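Local coordinates for peroxisomal catalase A (Saccharomyces cerevisiae, PDB 1A4E), which breaks down hydrogen peroxide to water and oxygen as a heme-dependent homotetramer, probably protecting cells from the peroxide made by peroxisomal oxidases, at residues B[80-83]-B[84-88]; B[266-269]-B[270-273]; B[375-378]-B[379-383]. All blocks are in the same frame, centred on the assembly; numbering follows the deposited sequence.

Interaction 1 of 3, residues B[80-83]-B[84-88]; sequences MFSK and IGKRT
M80 faces two ways in this reversal of the chain: its CB approaches T88 OG1 at 3.9 Å, while its CG lies over the ring centre of the adjacent F81, 3.9 Å above the plane. The F81 side chain leaves its backbone away from residues 84-88 and packs on W126, I72 and C76. The other flat group, the guanidinium of R87, takes no part across the turn; it forms a cation-pi contact with Y65 and a salt bridge with E67. Between the two arms of the reversal sits a water with three partners. It donates to M80 O and to K86 O, and accepts from T88 OG1, each at 2.8 Å, so it links two backbone carbonyls that could not satisfy one another. K86 reaches back across the gap. With CG anti to the backbone N (chi1 -178°) and the rest of the chain extended, its CD passes K83 CD at 3.9 Å and the two lysine chains cross at a slant. K86 NZ ends 3.4 Å from K83 NZ, but it is also hydrogen-bonded to A79 O and salt-bridged to E120, whose negative charge probably makes the closeness of the two ammonium groups tolerable. S82 OG is bonded to the same A79 carbonyl. Putting a methionine in place of K86 would probably leave E120 without this ionic mate and A79 O with S82 OG but not the ammonium group. At the apex, K86 N gives K83 O a weak hydrogen bond of 3.4 Å, closing a type II beta turn from K83 to K86. G85 takes its third position with a positive phi of 100°, where a CB would be jammed against the preceding carbonyl. The turn leads directly into strand 87-95, which pairs antiparallel with strand 59-68 in the beta barrel of the catalase fold.

Interaction 2 of 3, residues B[266-269]-B[270-273]; sequences TMTE and RDAK
T268 and D271 bind each other in both directions. The backbone T268 N donates to D271 OD2 over 3.1 Å in a nearly straight bond (169°), meeting the oxygen on its anti side and 32° out of the carboxylate plane. In return D271 N donates to T268 OG1, a weaker bond of 3.3 Å. This hydroxyl sits between its own backbone N and carbonyl carbon (chi1 62°), a rotation that brings it over the first turn of the helix; it also makes a weak bond to D271 OD2 at 3.0 Å. One carboxylate oxygen thus receives two donors from a single residue. The other oxygen, D271 OD1, forms a 3.0 Å salt bridge with R270 NH1, and K274 adds a long, weak ion pair. Lying at the N-terminal end of a helix, the carboxylate is likely to be favoured in its charged form. Behind the side chains the helical backbone bonds begin: A272 N donates to T268 O at 3.1 Å, and K273 N does the same for E269 O. Further out the contact turns apolar. M267 CG comes within 3.4 Å of D271 CB, and M267 SD lies 3.9 Å from A272 CA. The methionine side chain also packs on L275, V279, W286 and F291, while A272 also reaches Y214 of the neighbouring strand 212-221. T268 occupies the N-cap and D271 the third helical position, the arrangement of a capping box. M267 and A272, immediately outside that box, hold the positions of a hydrophobic staple. Together they mark the point where strand 259-267 of the catalase barrel ends and the short helix 269-274 starts.

Interaction 3 of 3, residues B[375-378]-B[379-383]; sequences PMNV and NGNFG
N377 O is joined to G380 N through a water that donates to the carbonyl at 2.8 Å and accepts from the amide at 3.0 Å. The same carbonyl takes a second donor, Q314 NE2 of a second subunit, so the bend is tied to the tetramer as well as to itself. Two residues on, N379 OD1 accepts from N381 N over 3.1 Å, with the donor tilted 28° from the carbonyl plane. This is an Asx turn, set up by a side chain whose CG stands between its backbone N and carbonyl carbon (chi1 68°). It overlaps a type I' beta turn from G380 to G383, closed by G383 N donating to G380 O at 3.0 Å, in which N381 and F382 both adopt positive phi. The side chains of N377 and N381 cross at about a right angle, their amide planes 55° apart; N377 ND2 is 3.2 Å from N381 OD1, and N377 CG packs on N381 CB at 3.8 Å. Clear hydrogen bonds of these amides go elsewhere: N377 ND2 donates to D373 O, whereas N381 ND2 reaches D373 OD1 and N307 of the second subunit. The V378 side chain packs on V378 of that subunit.

Overall arrangement
Along the chain the three contacts come in series, none enclosing or crossing another. Interaction 1 closes the end of the loop that joins strands 59-68 and 87-95. Interaction 2 follows much later, where strand 259-267 gives way to helix 269-274. Both reach the same antiparallel sheet, yet their centres are about 27 Å apart and their nearest atoms about 10 Å. Interaction 3 belongs to the long loop between helix 332-348 and strand 411-418; its centre lies about 33 Å from that of interaction 1 and about 46 Å from that of interaction 2. The first two lie at strand ends of the barrel sheet, whereas residues 375-383 meet neighbouring subunits.

Interaction 1 of 3, residues B[80-83]-B[84-88]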
ATOM      1  N   MET B  80      36.314   4.415  -4.243  1.00 25.49           N
ATOM      2  CA  MET B  80      36.279   3.436  -5.318  1.00 29.01           C
ATOM      3  C   MET B  80      37.327   3.705  -6.391  1.00 29.32           C
ATOM      4  O   MET B  80      37.717   2.796  -7.115  1.00 31.36           O
ATOM      5  CB  MET B  80      34.887   3.410  -5.952  1.00 28.27           C
ATOM      6  CG  MET B  80      34.442   4.647  -6.704  1.00 33.70           C
ATOM      7  SD  MET B  80      32.814   4.437  -7.465  1.00 42.28           S
ATOM      8  CE  MET B  80      33.119   3.224  -8.714  1.00 36.89           C
ATOM      9  N   PHE B  81      37.815   4.948  -6.471  1.00 30.53           N
ATOM     10  CA  PHE B  81      38.839   5.343  -7.426  1.00 29.87           C
ATOM     11  C   PHE B  81      40.237   5.414  -6.813  1.00 30.21           C
ATOM     12  O   PHE B  81      41.188   5.657  -7.543  1.00 31.89           O
ATOM     13  CB  PHE B  81      38.519   6.717  -8.013  1.00 25.26           C
ATOM     14  CG  PHE B  81      37.207   6.834  -8.767  1.00 21.27           C
ATOM     15  CD1 PHE B  81      36.860   5.902  -9.748  1.00 23.30           C
ATOM     16  CD2 PHE B  81      36.361   7.904  -8.493  1.00 20.29           C
ATOM     17  CE1 PHE B  81      35.662   6.047 -10.454  1.00 20.74           C
ATOM     18  CE2 PHE B  81      35.166   8.042  -9.203  1.00 21.48           C
ATOM     19  CZ  PHE B  81      34.817   7.116 -10.183  1.00 19.55           C
ATOM     20  N   SER B  82      40.433   5.156  -5.513  1.00 30.54           N
ATOM     21  CA  SER B  82      41.715   5.388  -4.859  1.00 30.83           C
ATOM     22  C   SER B  82      42.965   4.638  -5.286  1.00 32.20           C
ATOM     23  O   SER B  82      44.054   5.169  -5.077  1.00 33.96           O
ATOM     24  CB  SER B  82      41.551   5.186  -3.360  1.00 30.28           C
ATOM     25  OG  SER B  82      41.186   3.854  -3.048  1.00 33.64           O
ATOM     26  N   LYS B  83      42.885   3.428  -5.853  1.00 34.38           N
ATOM     27  CA  LYS B  83      44.069   2.683  -6.284  1.00 35.50           C
ATOM     28  C   LYS B  83      43.793   2.053  -7.640  1.00 35.29           C
ATOM     29  O   LYS B  83      42.658   1.692  -7.948  1.00 36.06           O
ATOM     30  CB  LYS B  83      44.455   1.511  -5.357  1.00 40.25           C
ATOM     31  CG  LYS B  83      44.718   1.752  -3.867  1.00 50.20           C
ATOM     32  CD  LYS B  83      43.453   1.475  -3.023  1.00 58.71           C
ATOM     33  CE  LYS B  83      43.660   1.614  -1.505  1.00 57.54           C
ATOM     34  NZ  LYS B  83      42.483   1.178  -0.769  1.00 52.26           N
ATOM     35  N   ILE B  84      44.832   1.921  -8.473  1.00 34.35           N
ATOM     36  CA  ILE B  84      44.710   1.284  -9.779  1.00 32.19           C
ATOM     37  C   ILE B  84      44.619  -0.221  -9.584  1.00 31.85           C
ATOM     38  O   ILE B  84      45.404  -0.850  -8.876  1.00 33.22           O
ATOM     39  CB  ILE B  84      45.934   1.664 -10.670  1.00 31.57           C
ATOM     40  CG1 ILE B  84      45.829   3.156 -10.974  1.00 31.72           C
ATOM     41  CG2 ILE B  84      45.972   0.859 -11.975  1.00 28.58           C
ATOM     42  CD1 ILE B  84      46.890   3.722 -11.930  1.00 36.68           C
ATOM     43  N   GLY B  85      43.583  -0.770 -10.206  1.00 30.50           N
ATOM     44  CA  GLY B  85      43.306  -2.189 -10.127  1.00 31.87           C
ATOM     45  C   GLY B  85      42.204  -2.513  -9.127  1.00 33.28           C
ATOM     46  O   GLY B  85      41.751  -3.657  -9.067  1.00 35.87           O
ATOM     47  N   LYS B  86      41.763  -1.518  -8.341  1.00 32.22           N
ATOM     48  CA  LYS B  86      40.722  -1.704  -7.350  1.00 28.51           C
ATOM     49  C   LYS B  86      39.384  -1.980  -8.012  1.00 29.86           C
ATOM     50  O   LYS B  86      38.928  -1.252  -8.894  1.00 27.86           O
ATOM     51  CB  LYS B  86      40.635  -0.460  -6.502  1.00 29.14           C
ATOM     52  CG  LYS B  86      39.617  -0.489  -5.379  1.00 30.48           C
ATOM     53  CD  LYS B  86      39.893   0.702  -4.493  1.00 29.90           C
ATOM     54  CE  LYS B  86      38.977   0.641  -3.297  1.00 32.58           C
ATOM     55  NZ  LYS B  86      39.495   1.512  -2.262  1.00 37.18           N
ATOM     56  N   ARG B  87      38.796  -3.106  -7.605  1.00 29.84           N
ATOM     57  CA  ARG B  87      37.495  -3.509  -8.103  1.00 28.52           C
ATOM     58  C   ARG B  87      36.387  -3.231  -7.107  1.00 28.02           C
ATOM     59  O   ARG B  87      36.550  -3.328  -5.893  1.00 29.06           O
ATOM     60  CB  ARG B  87      37.475  -4.980  -8.423  1.00 32.00           C
ATOM     61  CG  ARG B  87      38.368  -5.315  -9.596  1.00 35.48           C
ATOM     62  CD  ARG B  87      38.268  -6.795  -9.861  1.00 38.44           C
ATOM     63  NE  ARG B  87      39.115  -7.135 -10.983  1.00 43.18           N
ATOM     64  CZ  ARG B  87      38.943  -8.253 -11.688  1.00 45.76           C
ATOM     65  NH1 ARG B  87      37.979  -9.127 -11.396  1.00 47.08           N
ATOM     66  NH2 ARG B  87      39.734  -8.471 -12.736  1.00 47.63           N
ATOM     67  N   THR B  88      35.248  -2.847  -7.666  1.00 26.49           N
ATOM     68  CA  THR B  88      34.047  -2.552  -6.905  1.00 28.17           C
ATOM     69  C   THR B  88      32.937  -3.312  -7.603  1.00 27.87           C
ATOM     70  O   THR B  88      32.769  -3.173  -8.813  1.00 30.64           O
ATOM     71  CB  THR B  88      33.773  -1.043  -6.930  1.00 27.76           C
ATOM     72  OG1 THR B  88      34.845  -0.468  -6.195  1.00 34.27           O
ATOM     73  CG2 THR B  88      32.435  -0.642  -6.335  1.00 28.74           C
TER
HETATM   74  O   HOH W   1      36.820   0.281  -8.016  1.00 24.39           O

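Interaction 2 of 3, residues B[266-269]-B[270-273]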
ATOM      1  N   THR B 266      36.619  16.881 -18.054  1.00 28.08           N
ATOM      2  CA  THR B 266      36.634  17.805 -16.944  1.00 27.94           C
ATOM      3  C   THR B 266      36.715  19.238 -17.436  1.00 27.64           C
ATOM      4  O   THR B 266      37.072  19.518 -18.581  1.00 30.01           O
ATOM      5  CB  THR B 266      37.807  17.503 -16.006  1.00 25.08           C
ATOM      6  OG1 THR B 266      39.000  17.500 -16.769  1.00 31.08           O
ATOM      7  CG2 THR B 266      37.619  16.178 -15.312  1.00 25.11           C
ATOM      8  N   MET B 267      36.373  20.146 -16.524  1.00 28.33           N
ATOM      9  CA  MET B 267      36.264  21.558 -16.824  1.00 27.26           C
ATOM     10  C   MET B 267      36.270  22.341 -15.524  1.00 29.00           C
ATOM     11  O   MET B 267      35.663  21.916 -14.545  1.00 29.62           O
ATOM     12  CB  MET B 267      34.957  21.783 -17.571  1.00 28.44           C
ATOM     13  CG  MET B 267      34.782  23.175 -18.072  1.00 25.74           C
ATOM     14  SD  MET B 267      33.143  23.473 -18.740  1.00 30.55           S
ATOM     15  CE  MET B 267      33.278  22.550 -20.237  1.00 26.24           C
ATOM     16  N   THR B 268      36.955  23.483 -15.475  1.00 31.75           N
ATOM     17  CA  THR B 268      36.910  24.337 -14.294  1.00 32.05           C
ATOM     18  C   THR B 268      35.750  25.324 -14.393  1.00 31.14           C
ATOM     19  O   THR B 268      35.044  25.404 -15.402  1.00 29.37           O
ATOM     20  CB  THR B 268      38.245  25.108 -14.130  1.00 32.43           C
ATOM     21  OG1 THR B 268      38.429  25.938 -15.274  1.00 38.34           O
ATOM     22  CG2 THR B 268      39.409  24.150 -13.933  1.00 28.81           C
ATOM     23  N   GLU B 269      35.537  26.081 -13.320  1.00 33.37           N
ATOM     24  CA  GLU B 269      34.495  27.096 -13.294  1.00 38.14           C
ATOM     25  C   GLU B 269      34.798  28.238 -14.276  1.00 39.99           C
ATOM     26  O   GLU B 269      33.893  28.773 -14.919  1.00 39.08           O
ATOM     27  CB  GLU B 269      34.401  27.573 -11.861  1.00 38.55           C
ATOM     28  CG  GLU B 269      33.184  28.434 -11.574  1.00 43.57           C
ATOM     29  CD  GLU B 269      33.072  28.935 -10.138  1.00 47.59           C
ATOM     30  OE1 GLU B 269      34.025  28.827  -9.357  1.00 49.73           O
ATOM     31  OE2 GLU B 269      32.005  29.444  -9.797  1.00 49.92           O
ATOM     32  N   ARG B 270      36.092  28.583 -14.423  1.00 43.13           N
ATOM     33  CA  ARG B 270      36.595  29.582 -15.368  1.00 45.30           C
ATOM     34  C   ARG B 270      36.310  29.166 -16.808  1.00 41.07           C
ATOM     35  O   ARG B 270      35.846  29.993 -17.597  1.00 42.04           O
ATOM     36  CB  ARG B 270      38.102  29.748 -15.106  1.00 51.16           C
ATOM     37  CG  ARG B 270      39.049  30.360 -16.147  1.00 61.61           C
ATOM     38  CD  ARG B 270      40.443  30.029 -15.597  1.00 73.91           C
ATOM     39  NE  ARG B 270      41.581  30.009 -16.521  1.00 82.40           N
ATOM     40  CZ  ARG B 270      41.880  28.991 -17.359  1.00 84.38           C
ATOM     41  NH1 ARG B 270      41.144  27.875 -17.444  1.00 83.09           N
ATOM     42  NH2 ARG B 270      43.005  29.058 -18.071  1.00 84.04           N
ATOM     43  N   ASP B 271      36.548  27.895 -17.173  1.00 38.78           N
ATOM     44  CA  ASP B 271      36.212  27.410 -18.506  1.00 37.31           C
ATOM     45  C   ASP B 271      34.715  27.442 -18.752  1.00 36.85           C
ATOM     46  O   ASP B 271      34.287  27.740 -19.865  1.00 38.54           O
ATOM     47  CB  ASP B 271      36.641  25.978 -18.726  1.00 36.67           C
ATOM     48  CG  ASP B 271      38.111  25.668 -18.545  1.00 39.87           C
ATOM     49  OD1 ASP B 271      38.950  26.455 -18.971  1.00 45.70           O
ATOM     50  OD2 ASP B 271      38.406  24.622 -17.980  1.00 39.28           O
ATOM     51  N   ALA B 272      33.919  27.158 -17.705  1.00 37.21           N
ATOM     52  CA  ALA B 272      32.465  27.175 -17.795  1.00 37.51           C
ATOM     53  C   ALA B 272      31.922  28.555 -18.132  1.00 37.59           C
ATOM     54  O   ALA B 272      30.959  28.670 -18.890  1.00 39.38           O
ATOM     55  CB  ALA B 272      31.851  26.732 -16.479  1.00 37.16           C
ATOM     56  N   LYS B 273      32.574  29.605 -17.602  1.00 40.06           N
ATOM     57  CA  LYS B 273      32.208  30.987 -17.883  1.00 39.85           C
ATOM     58  C   LYS B 273      32.535  31.381 -19.310  1.00 37.40           C
ATOM     59  O   LYS B 273      31.859  32.228 -19.884  1.00 38.89           O
ATOM     60  CB  LYS B 273      32.936  31.934 -16.939  1.00 43.43           C
ATOM     61  CG  LYS B 273      32.371  31.927 -15.533  1.00 50.41           C
ATOM     62  CD  LYS B 273      33.376  32.594 -14.607  1.00 59.03           C
ATOM     63  CE  LYS B 273      32.806  32.740 -13.196  1.00 66.21           C
ATOM     64  NZ  LYS B 273      33.839  33.150 -12.256  1.00 69.96           N
TER

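Interaction 3 of 3, residues B[375-378]-B[379-383]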
ATOM      1  N   PRO B 375       6.794  -0.494   7.566  1.00 22.28           N
ATOM      2  CA  PRO B 375       6.430  -1.839   7.138  1.00 24.15           C
ATOM      3  C   PRO B 375       7.586  -2.636   6.554  1.00 25.54           C
ATOM      4  O   PRO B 375       8.459  -2.083   5.886  1.00 26.02           O
ATOM      5  CB  PRO B 375       5.294  -1.615   6.157  1.00 24.72           C
ATOM      6  CG  PRO B 375       5.490  -0.197   5.669  1.00 23.31           C
ATOM      7  CD  PRO B 375       5.970   0.522   6.919  1.00 22.45           C
ATOM      8  N   MET B 376       7.594  -3.937   6.872  1.00 23.88           N
ATOM      9  CA  MET B 376       8.580  -4.892   6.401  1.00 23.19           C
ATOM     10  C   MET B 376      10.011  -4.497   6.735  1.00 26.01           C
ATOM     11  O   MET B 376      10.899  -4.433   5.877  1.00 29.14           O
ATOM     12  CB  MET B 376       8.421  -5.081   4.886  1.00 21.50           C
ATOM     13  CG  MET B 376       7.125  -5.771   4.479  1.00 20.96           C
ATOM     14  SD  MET B 376       7.018  -7.455   5.145  1.00 23.26           S
ATOM     15  CE  MET B 376       8.357  -8.290   4.336  1.00 14.48           C
ATOM     16  N   ASN B 377      10.196  -4.170   8.021  1.00 24.80           N
ATOM     17  CA  ASN B 377      11.520  -3.880   8.550  1.00 24.12           C
ATOM     18  C   ASN B 377      12.028  -5.244   9.004  1.00 24.38           C
ATOM     19  O   ASN B 377      11.678  -5.768  10.060  1.00 25.12           O
ATOM     20  CB  ASN B 377      11.415  -2.910   9.722  1.00 20.52           C
ATOM     21  CG  ASN B 377      12.764  -2.374  10.163  1.00 23.77           C
ATOM     22  OD1 ASN B 377      13.715  -3.119  10.395  1.00 22.78           O
ATOM     23  ND2 ASN B 377      12.880  -1.054  10.291  1.00 23.67           N
ATOM     24  N   VAL B 378      12.845  -5.831   8.135  1.00 25.40           N
ATOM     25  CA  VAL B 378      13.322  -7.197   8.301  1.00 24.07           C
ATOM     26  C   VAL B 378      14.743  -7.362   8.798  1.00 24.61           C
ATOM     27  O   VAL B 378      15.138  -8.501   9.043  1.00 26.51           O
ATOM     28  CB  VAL B 378      13.186  -7.980   6.958  1.00 23.88           C
ATOM     29  CG1 VAL B 378      11.715  -8.093   6.595  1.00 21.30           C
ATOM     30  CG2 VAL B 378      13.938  -7.279   5.828  1.00 22.58           C
ATOM     31  N   ASN B 379      15.541  -6.303   8.963  1.00 24.82           N
ATOM     32  CA  ASN B 379      16.927  -6.491   9.377  1.00 26.09           C
ATOM     33  C   ASN B 379      17.157  -6.402  10.878  1.00 26.71           C
ATOM     34  O   ASN B 379      18.302  -6.356  11.322  1.00 28.83           O
ATOM     35  CB  ASN B 379      17.829  -5.468   8.665  1.00 26.55           C
ATOM     36  CG  ASN B 379      17.637  -4.014   9.073  1.00 29.85           C
ATOM     37  OD1 ASN B 379      16.799  -3.670   9.908  1.00 31.43           O
ATOM     38  ND2 ASN B 379      18.413  -3.109   8.483  1.00 31.80           N
ATOM     39  N   GLY B 380      16.089  -6.368  11.681  1.00 28.00           N
ATOM     40  CA  GLY B 380      16.213  -6.300  13.131  1.00 28.36           C
ATOM     41  C   GLY B 380      15.911  -4.923  13.710  1.00 32.06           C
ATOM     42  O   GLY B 380      15.807  -4.795  14.932  1.00 33.84           O
ATOM     43  N   ASN B 381      15.783  -3.882  12.864  1.00 30.70           N
ATOM     44  CA  ASN B 381      15.492  -2.505  13.266  1.00 27.67           C
ATOM     45  C   ASN B 381      16.427  -1.951  14.351  1.00 27.96           C
ATOM     46  O   ASN B 381      16.050  -1.177  15.231  1.00 29.51           O
ATOM     47  CB  ASN B 381      14.022  -2.451  13.712  1.00 25.47           C
ATOM     48  CG  ASN B 381      13.438  -1.052  13.764  1.00 27.16           C
ATOM     49  OD1 ASN B 381      13.940  -0.115  13.149  1.00 28.79           O
ATOM     50  ND2 ASN B 381      12.353  -0.860  14.503  1.00 26.81           N
ATOM     51  N   PHE B 382      17.698  -2.366  14.251  1.00 28.97           N
ATOM     52  CA  PHE B 382      18.796  -2.034  15.164  1.00 27.26           C
ATOM     53  C   PHE B 382      18.582  -2.429  16.618  1.00 28.65           C
ATOM     54  O   PHE B 382      19.264  -1.932  17.513  1.00 31.29           O
ATOM     55  CB  PHE B 382      19.118  -0.523  15.100  1.00 26.02           C
ATOM     56  CG  PHE B 382      19.521  -0.059  13.711  1.00 22.45           C
ATOM     57  CD1 PHE B 382      20.479  -0.773  12.979  1.00 22.22           C
ATOM     58  CD2 PHE B 382      18.898   1.061  13.159  1.00 21.34           C
ATOM     59  CE1 PHE B 382      20.808  -0.366  11.688  1.00 20.38           C
ATOM     60  CE2 PHE B 382      19.235   1.461  11.867  1.00 19.17           C
ATOM     61  CZ  PHE B 382      20.184   0.750  11.136  1.00 19.06           C
ATOM     62  N   GLY B 383      17.646  -3.354  16.873  1.00 28.84           N
ATOM     63  CA  GLY B 383      17.365  -3.855  18.208  1.00 28.53           C
ATOM     64  C   GLY B 383      16.957  -2.758  19.180  1.00 30.95           C
ATOM     65  O   GLY B 383      16.168  -1.859  18.874  1.00 30.58           O
TER
HETATM   66  O   HOH W   2      13.205  -7.102  11.928  1.00 23.15           O